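Long-range contacts in DNA repair and telomere maintenance protein nbs1 (Schizosaccharomyces pombe, PDB 3HUF), which is a component of the MRN complex that repairs DNA double-strand breaks and maintains telomeres, this N-terminal part holding phosphoprotein-binding FHA and BRCT domains: residues 55-66 / 137-148; 129-138 / 178-188. All coordinates share one frame; numbering follows the deposited sequence.

Contact 1: residues 55-66 / 137-148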
# COMPACT_ATOMS: atom_id res chain seq x y z
N PRO A 55 9.48 7.06 6.99
CA PRO A 55 9.90 6.43 5.71
C PRO A 55 10.63 7.35 4.72
O PRO A 55 10.49 8.57 4.79
CB PRO A 55 8.57 5.94 5.12
CG PRO A 55 7.52 6.84 5.72
CD PRO A 55 8.01 7.22 7.09
N SER A 56 11.42 6.78 3.80
CA SER A 56 12.00 7.57 2.72
C SER A 56 11.17 7.37 1.46
O SER A 56 10.36 6.45 1.40
CB SER A 56 13.47 7.22 2.45
OG SER A 56 14.11 6.69 3.60
N GLU A 57 11.41 8.21 0.47
CA GLU A 57 10.67 8.16 -0.79
C GLU A 57 10.88 6.82 -1.50
O GLU A 57 9.95 6.26 -2.05
CB GLU A 57 11.03 9.34 -1.70
CG GLU A 57 10.01 9.58 -2.84
CD GLU A 57 8.53 9.40 -2.39
OE1 GLU A 57 8.06 10.21 -1.55
OE2 GLU A 57 7.85 8.46 -2.87
N LYS A 58 12.10 6.31 -1.41
CA LYS A 58 12.45 5.01 -1.98
C LYS A 58 11.60 3.86 -1.52
O LYS A 58 11.35 2.94 -2.30
CB LYS A 58 13.93 4.71 -1.77
CG LYS A 58 14.35 4.36 -0.37
CD LYS A 58 15.86 4.42 -0.27
CE LYS A 58 16.31 4.10 1.12
NZ LYS A 58 17.72 4.53 1.31
N ASP A 59 11.14 3.91 -0.26
CA ASP A 59 10.38 2.81 0.33
C ASP A 59 8.99 2.72 -0.29
O ASP A 59 8.38 1.64 -0.28
CB ASP A 59 10.23 3.03 1.84
CG ASP A 59 11.59 3.04 2.58
OD1 ASP A 59 12.48 2.25 2.22
OD2 ASP A 59 11.75 3.84 3.51
N TYR A 60 8.49 3.84 -0.81
CA TYR A 60 7.19 3.85 -1.54
C TYR A 60 7.31 2.96 -2.80
O TYR A 60 6.36 2.28 -3.17
CB TYR A 60 6.78 5.27 -1.93
CG TYR A 60 5.68 5.35 -3.00
CD1 TYR A 60 4.35 5.05 -2.71
CD2 TYR A 60 6.00 5.70 -4.32
CE1 TYR A 60 3.36 5.09 -3.70
CE2 TYR A 60 5.03 5.75 -5.31
CZ TYR A 60 3.72 5.44 -5.00
OH TYR A 60 2.79 5.50 -5.99
N PHE A 61 8.49 2.95 -3.41
CA PHE A 61 8.74 2.13 -4.59
C PHE A 61 9.20 0.70 -4.31
O PHE A 61 8.86 -0.22 -5.07
CB PHE A 61 9.75 2.82 -5.50
CG PHE A 61 9.26 4.10 -6.07
CD1 PHE A 61 9.62 5.32 -5.50
CD2 PHE A 61 8.39 4.10 -7.14
CE1 PHE A 61 9.15 6.51 -6.05
CE2 PHE A 61 7.93 5.28 -7.68
CZ PHE A 61 8.31 6.49 -7.13
N THR A 62 9.99 0.49 -3.25
CA THR A 62 10.55 -0.84 -2.97
C THR A 62 9.62 -1.68 -2.08
O THR A 62 9.72 -2.91 -2.06
CB THR A 62 11.90 -0.74 -2.24
OG1 THR A 62 11.68 -0.13 -0.94
CG2 THR A 62 12.87 0.09 -3.03
N GLY A 63 8.77 -1.02 -1.33
CA GLY A 63 7.97 -1.69 -0.30
C GLY A 63 8.78 -2.04 0.95
O GLY A 63 8.31 -2.82 1.79
N GLY A 64 9.97 -1.46 1.09
CA GLY A 64 10.81 -1.71 2.27
C GLY A 64 10.20 -1.08 3.52
O GLY A 64 9.40 -0.14 3.42
N PRO A 65 10.56 -1.60 4.71
CA PRO A 65 10.03 -1.09 5.96
C PRO A 65 10.73 0.18 6.46
O PRO A 65 11.87 0.49 6.05
CB PRO A 65 10.32 -2.25 6.94
CG PRO A 65 11.61 -2.81 6.47
CD PRO A 65 11.52 -2.73 4.95
N CYS A 66 10.07 0.89 7.37
CA CYS A 66 10.75 1.96 8.10
C CYS A 66 11.85 1.32 8.93
O CYS A 66 11.67 0.22 9.47
CB CYS A 66 9.78 2.66 9.03
SG CYS A 66 8.57 3.68 8.17
N GLY A 137 4.16 6.05 9.38
CA GLY A 137 5.00 5.00 8.75
C GLY A 137 4.54 4.57 7.37
O GLY A 137 4.88 3.47 6.90
N ILE A 138 3.73 5.42 6.73
CA ILE A 138 3.14 5.07 5.45
C ILE A 138 3.83 5.85 4.32
O ILE A 138 3.66 7.05 4.22
CB ILE A 138 1.58 5.26 5.41
CG1 ILE A 138 0.90 4.41 6.50
CG2 ILE A 138 0.99 4.87 4.00
CD1 ILE A 138 -0.58 4.87 6.82
N PRO A 139 4.65 5.16 3.49
CA PRO A 139 5.24 5.84 2.33
C PRO A 139 4.16 6.23 1.32
O PRO A 139 3.12 5.55 1.20
CB PRO A 139 6.19 4.80 1.73
CG PRO A 139 6.38 3.75 2.82
CD PRO A 139 5.08 3.75 3.58
N THR A 140 4.40 7.34 0.62
CA THR A 140 3.45 7.91 -0.32
C THR A 140 4.20 8.37 -1.56
O THR A 140 5.43 8.56 -1.51
CB THR A 140 2.76 9.13 0.28
OG1 THR A 140 3.77 10.00 0.81
CG2 THR A 140 1.81 8.74 1.40
N GLY A 141 3.47 8.57 -2.65
CA GLY A 141 4.05 9.04 -3.90
C GLY A 141 3.00 9.29 -4.95
O GLY A 141 1.81 9.07 -4.72
N LEU A 142 3.46 9.73 -6.12
CA LEU A 142 2.60 10.11 -7.22
C LEU A 142 2.75 9.11 -8.37
O LEU A 142 1.77 8.68 -8.96
CB LEU A 142 3.02 11.51 -7.71
CG LEU A 142 1.96 12.58 -7.96
CD1 LEU A 142 1.23 12.43 -9.31
CD2 LEU A 142 0.95 12.65 -6.80
N ARG A 143 3.99 8.72 -8.64
CA ARG A 143 4.32 7.85 -9.78
C ARG A 143 3.94 6.42 -9.49
O ARG A 143 3.71 6.04 -8.34
CB ARG A 143 5.82 7.93 -10.11
CG ARG A 143 6.32 9.32 -10.40
CD ARG A 143 5.77 9.83 -11.68
NE ARG A 143 5.39 11.24 -11.61
CZ ARG A 143 4.20 11.72 -11.95
NH1 ARG A 143 3.25 10.90 -12.39
NH2 ARG A 143 3.96 13.02 -11.85
N ASP A 144 3.88 5.62 -10.54
CA ASP A 144 3.51 4.23 -10.38
C ASP A 144 4.55 3.46 -9.58
O ASP A 144 5.73 3.68 -9.73
CB ASP A 144 3.37 3.56 -11.75
CG ASP A 144 2.81 2.18 -11.63
OD1 ASP A 144 1.63 2.06 -11.22
OD2 ASP A 144 3.55 1.22 -11.86
N SER A 145 4.09 2.53 -8.74
CA SER A 145 4.99 1.68 -7.95
C SER A 145 4.38 0.28 -7.84
O SER A 145 3.17 0.13 -7.74
CB SER A 145 5.19 2.28 -6.55
OG SER A 145 5.54 1.30 -5.57
N ASP A 146 5.23 -0.73 -7.82
CA ASP A 146 4.75 -2.10 -7.61
C ASP A 146 4.47 -2.45 -6.14
O ASP A 146 3.91 -3.51 -5.85
CB ASP A 146 5.71 -3.10 -8.26
CG ASP A 146 5.75 -2.95 -9.77
OD1 ASP A 146 4.67 -2.80 -10.38
OD2 ASP A 146 6.86 -2.97 -10.35
N ALA A 147 4.84 -1.54 -5.23
CA ALA A 147 4.60 -1.72 -3.81
C ALA A 147 3.35 -1.00 -3.28
O ALA A 147 2.98 -1.15 -2.11
CB ALA A 147 5.85 -1.28 -3.01
N THR A 148 2.72 -0.19 -4.13
CA THR A 148 1.45 0.50 -3.80
C THR A 148 0.41 -0.51 -3.37
O THR A 148 0.19 -1.51 -4.07
CB THR A 148 0.89 1.23 -5.03
OG1 THR A 148 1.79 2.28 -5.39
CG2 THR A 148 -0.47 1.86 -4.73
O HOH W 1 5.72 11.56 -0.55
O HOH W 2 7.40 8.25 1.22
O HOH W 3 7.97 -0.03 -7.70

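Contact 2: residues 129-138 / 178-188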
# COMPACT_ATOMS: atom_id res chain seq x y z
N TRP A 129 -1.25 15.76 2.29
CA TRP A 129 -1.43 14.59 3.14
C TRP A 129 -0.14 13.81 3.49
O TRP A 129 -0.16 13.00 4.42
CB TRP A 129 -2.45 13.64 2.52
CG TRP A 129 -3.88 14.09 2.61
CD1 TRP A 129 -4.67 14.55 1.58
CD2 TRP A 129 -4.71 14.10 3.78
NE1 TRP A 129 -5.93 14.85 2.05
CE2 TRP A 129 -5.98 14.57 3.39
CE3 TRP A 129 -4.50 13.74 5.12
CZ2 TRP A 129 -7.04 14.71 4.30
CZ3 TRP A 129 -5.55 13.88 6.01
CH2 TRP A 129 -6.80 14.36 5.60
N ALA A 130 0.94 14.05 2.75
CA ALA A 130 2.14 13.18 2.83
C ALA A 130 2.80 13.14 4.21
O ALA A 130 3.06 12.07 4.73
CB ALA A 130 3.17 13.56 1.79
N SER A 131 3.04 14.31 4.78
CA SER A 131 3.62 14.44 6.12
C SER A 131 2.80 13.69 7.18
O SER A 131 3.37 12.97 8.01
CB SER A 131 3.81 15.92 6.46
OG SER A 131 4.01 16.11 7.84
N ASN A 132 1.47 13.83 7.13
CA ASN A 132 0.53 13.10 7.97
C ASN A 132 0.77 11.60 7.90
O ASN A 132 0.94 10.96 8.93
CB ASN A 132 -0.91 13.42 7.47
CG ASN A 132 -2.02 12.99 8.43
OD1 ASN A 132 -2.48 11.83 8.40
ND2 ASN A 132 -2.53 13.94 9.23
N LEU A 133 0.81 11.06 6.68
CA LEU A 133 0.90 9.59 6.50
C LEU A 133 2.30 9.09 6.80
O LEU A 133 2.45 8.03 7.38
CB LEU A 133 0.46 9.16 5.10
CG LEU A 133 -0.91 9.66 4.64
CD1 LEU A 133 -1.30 9.05 3.32
CD2 LEU A 133 -2.03 9.39 5.69
N ASN A 134 3.30 9.87 6.44
CA ASN A 134 4.68 9.52 6.75
C ASN A 134 4.89 9.33 8.26
O ASN A 134 5.58 8.41 8.68
CB ASN A 134 5.66 10.55 6.15
CG ASN A 134 5.64 10.56 4.59
OD1 ASN A 134 5.11 9.64 3.93
ND2 ASN A 134 6.18 11.63 4.02
N LEU A 135 4.26 10.19 9.06
CA LEU A 135 4.34 10.11 10.52
C LEU A 135 3.68 8.87 11.10
O LEU A 135 3.99 8.49 12.22
CB LEU A 135 3.78 11.38 11.17
CG LEU A 135 4.62 12.62 10.90
CD1 LEU A 135 3.84 13.89 11.20
CD2 LEU A 135 5.92 12.59 11.69
N LEU A 136 2.81 8.22 10.32
CA LEU A 136 2.27 6.92 10.66
C LEU A 136 3.13 5.76 10.17
O LEU A 136 2.84 4.62 10.50
CB LEU A 136 0.85 6.74 10.09
CG LEU A 136 -0.23 7.74 10.51
CD1 LEU A 136 -1.59 7.42 9.85
CD2 LEU A 136 -0.35 7.77 12.04
N GLY A 137 4.16 6.05 9.38
CA GLY A 137 5.00 5.00 8.75
C GLY A 137 4.54 4.57 7.37
O GLY A 137 4.88 3.47 6.90
N ILE A 138 3.73 5.42 6.73
CA ILE A 138 3.14 5.07 5.45
C ILE A 138 3.83 5.85 4.32
O ILE A 138 3.66 7.05 4.22
CB ILE A 138 1.58 5.26 5.41
CG1 ILE A 138 0.90 4.41 6.50
CG2 ILE A 138 0.99 4.87 4.00
CD1 ILE A 138 -0.58 4.87 6.82
N ASP A 178 -10.44 10.86 0.18
CA ASP A 178 -10.36 11.87 1.23
C ASP A 178 -10.95 11.44 2.58
O ASP A 178 -10.34 11.68 3.62
CB ASP A 178 -11.17 13.07 0.72
CG ASP A 178 -10.72 14.37 1.31
OD1 ASP A 178 -9.78 14.96 0.75
OD2 ASP A 178 -11.35 14.80 2.32
N SER A 179 -12.13 10.83 2.56
CA SER A 179 -12.82 10.43 3.80
C SER A 179 -12.01 9.40 4.61
O SER A 179 -11.99 9.45 5.84
CB SER A 179 -14.24 9.92 3.51
OG SER A 179 -14.21 8.65 2.86
N TYR A 180 -11.33 8.48 3.93
CA TYR A 180 -10.45 7.56 4.61
C TYR A 180 -9.19 8.27 5.15
O TYR A 180 -8.71 7.96 6.25
CB TYR A 180 -10.06 6.38 3.71
CG TYR A 180 -9.10 5.41 4.38
CD1 TYR A 180 -9.54 4.51 5.35
CD2 TYR A 180 -7.75 5.41 4.05
CE1 TYR A 180 -8.65 3.62 5.97
CE2 TYR A 180 -6.86 4.53 4.65
CZ TYR A 180 -7.31 3.64 5.60
OH TYR A 180 -6.40 2.78 6.18
N LEU A 181 -8.67 9.22 4.38
CA LEU A 181 -7.52 10.00 4.84
C LEU A 181 -7.87 10.77 6.11
O LEU A 181 -7.07 10.82 7.04
CB LEU A 181 -7.03 10.95 3.74
CG LEU A 181 -6.53 10.28 2.46
CD1 LEU A 181 -6.19 11.33 1.41
CD2 LEU A 181 -5.33 9.36 2.71
N GLN A 182 -9.07 11.34 6.16
CA GLN A 182 -9.55 12.04 7.35
C GLN A 182 -9.55 11.11 8.58
O GLN A 182 -9.14 11.51 9.66
CB GLN A 182 -10.94 12.65 7.09
CG GLN A 182 -10.90 13.83 6.12
CD GLN A 182 -12.28 14.36 5.78
OE1 GLN A 182 -13.28 13.92 6.35
NE2 GLN A 182 -12.34 15.32 4.85
N TYR A 183 -9.99 9.87 8.37
CA TYR A 183 -9.87 8.81 9.36
C TYR A 183 -8.42 8.61 9.80
O TYR A 183 -8.14 8.64 11.00
CB TYR A 183 -10.48 7.52 8.84
CG TYR A 183 -10.20 6.28 9.67
CD1 TYR A 183 -10.65 6.17 10.98
CD2 TYR A 183 -9.51 5.20 9.12
CE1 TYR A 183 -10.39 5.02 11.74
CE2 TYR A 183 -9.25 4.05 9.87
CZ TYR A 183 -9.70 3.97 11.17
OH TYR A 183 -9.45 2.83 11.93
N LEU A 184 -7.49 8.42 8.87
CA LEU A 184 -6.07 8.28 9.26
C LEU A 184 -5.50 9.45 10.07
O LEU A 184 -4.61 9.26 10.91
CB LEU A 184 -5.19 8.03 8.04
CG LEU A 184 -5.38 6.71 7.30
CD1 LEU A 184 -4.36 6.59 6.19
CD2 LEU A 184 -5.28 5.52 8.26
N SER A 185 -6.02 10.66 9.86
CA SER A 185 -5.51 11.82 10.58
C SER A 185 -5.90 11.77 12.07
O SER A 185 -5.42 12.57 12.88
CB SER A 185 -5.98 13.13 9.91
OG SER A 185 -7.34 13.40 10.20
N THR A 186 -6.75 10.80 12.41
CA THR A 186 -7.28 10.59 13.76
C THR A 186 -6.32 9.82 14.71
O THR A 186 -6.36 10.02 15.93
CB THR A 186 -8.67 9.86 13.67
OG1 THR A 186 -9.70 10.81 13.36
CG2 THR A 186 -9.02 9.10 14.93
N VAL A 187 -5.45 8.99 14.15
CA VAL A 187 -4.87 7.83 14.87
C VAL A 187 -3.45 7.85 15.49
O VAL A 187 -3.05 6.85 16.10
CB VAL A 187 -4.92 6.55 13.98
CG1 VAL A 187 -6.35 6.23 13.53
CG2 VAL A 187 -4.01 6.68 12.78
N LYS A 188 -2.68 8.94 15.32
CA LYS A 188 -1.23 8.93 15.70
C LYS A 188 -1.01 8.71 17.20
O LYS A 188 -0.13 7.95 17.61
CB LYS A 188 -0.51 10.22 15.25
CG LYS A 188 0.84 10.05 14.50
CD LYS A 188 2.05 9.62 15.33
CE LYS A 188 3.31 10.41 14.86
NZ LYS A 188 4.65 9.67 14.62

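Contact 1: residues 55-66 / 137-148
Tyr-60, on the short helix 57-62 of the FHA domain, lies against strand 140-141, an edge strand of the parallel BRCT 1 sheet, so the contact joins two domains of one chain. The tight part is built round this ring. Its CG stands opposite the backbone N (chi1 164°), which carries the ring out between two walls of the BRCT segment: Gly-141 CA lies 3.7 Å from the ring centroid over one face, and Ser-145 CB lies 4.0 Å from it over the other. A CB on Gly-141 would collide with Tyr-60 CE2. In the ring plane, Tyr-60 OH donates to Arg-143 O at 2.6 Å, almost straight onto the carbonyl (C=O...donor angle 169°). Ser-145 OG in turn donates to Tyr-60 O (2.7 Å) and accepts from Ala-147 N, forming an ST turn. Ala-147 CB presses to 3.5 Å from the CA of Gly-63, the first residue past the helix, which has positive phi. Toward the start of the helix, the ring of Pro-139 packs against Pro-55 and the CB atoms of Asp-59 and Tyr-60.

The solvent side is looser. Phe-61 is exposed; its edge meets a backbone carbonyl, CE2 to Asp-144 O at 3.4 Å, while the Asp-144 carboxylate forms a salt bridge with Lys-171. Two waters bridge the segments here: one accepts from Asp-146 N and donates to Phe-61 O, and another donates to Glu-57 OE1 at 2.9 Å while hydrogen-bonding to Thr-140 OG1 at 2.8 Å.

Contact 2: residues 129-138 / 178-188
Two helices of the BRCT 1 domain, 123-134 and 178-184, pack together here through Trp-129 and Leu-133 on one side and Leu-181 and Leu-184 on the other, and Leu-136 and Val-187 extend the contact into the turns that follow. The short helical segments cross at 48°, with their axes approaching to 10.8 Å. At one end the indole of Trp-129 lies flat over Leu-181: the methyl CD1 of the leucine sits 3.5 Å from the centroid of the five-membered ring, only 10° off its normal, in a CH-pi contact, and Leu-181 CB lies under the same face. The CB of Ser-185 meets the edge of the indole instead. Trp-129 NE1 is buried by the contact and has no polar partner in the model. An alanine in place of Trp-129 would probably leave a gap over Leu-181 and strip both this leucine and Ser-185 CB of their aromatic neighbour.

Farther along, Leu-133 divides its two methyls between neighbours a turn apart, CD1 meeting Leu-181 CD2 and CD2 meeting Leu-184 CD1 at 3.7 Å, each pair of side chains at about a right angle. Leu-136 continues the apolar row with CD1 and CD2 both 3.9 Å from Val-187 CG2. Its CD2 also slides along Lys-188 CG, and the lysine chain, bent at chi2, chi3 and chi4, curls round so that NZ donates to Leu-135 O at 2.8 Å, tilted 24° from the carbonyl plane. Leu-133 and Leu-181 also reach strand 118-120, on Ile-118 and Phe-120 respectively. The two helices lie together on one face of the four-stranded parallel sheet, as the first and last helices do in the BRCT fold.

How the contacts relate
The two contacts, whose centres are 15 Å apart, meet through the connection that leads from helix 123-134 into strand 140-141, and Gly-137 and Ile-138 belong to both. Contact 2 is internal to BRCT 1, whereas contact 1 joins that domain to the FHA domain. Thr-140 links them, its CG2 lying 3.7 Å from Leu-133 CD1 on the side of the strand turned from helix 57-62. Pro-55 CD also comes within 3.1 Å of Asn-134 O, near the end of the BRCT helix. Both domain types recognise phosphorylated proteins, and together the contacts tie the FHA domain to the helical layer of BRCT 1 by way of an edge strand.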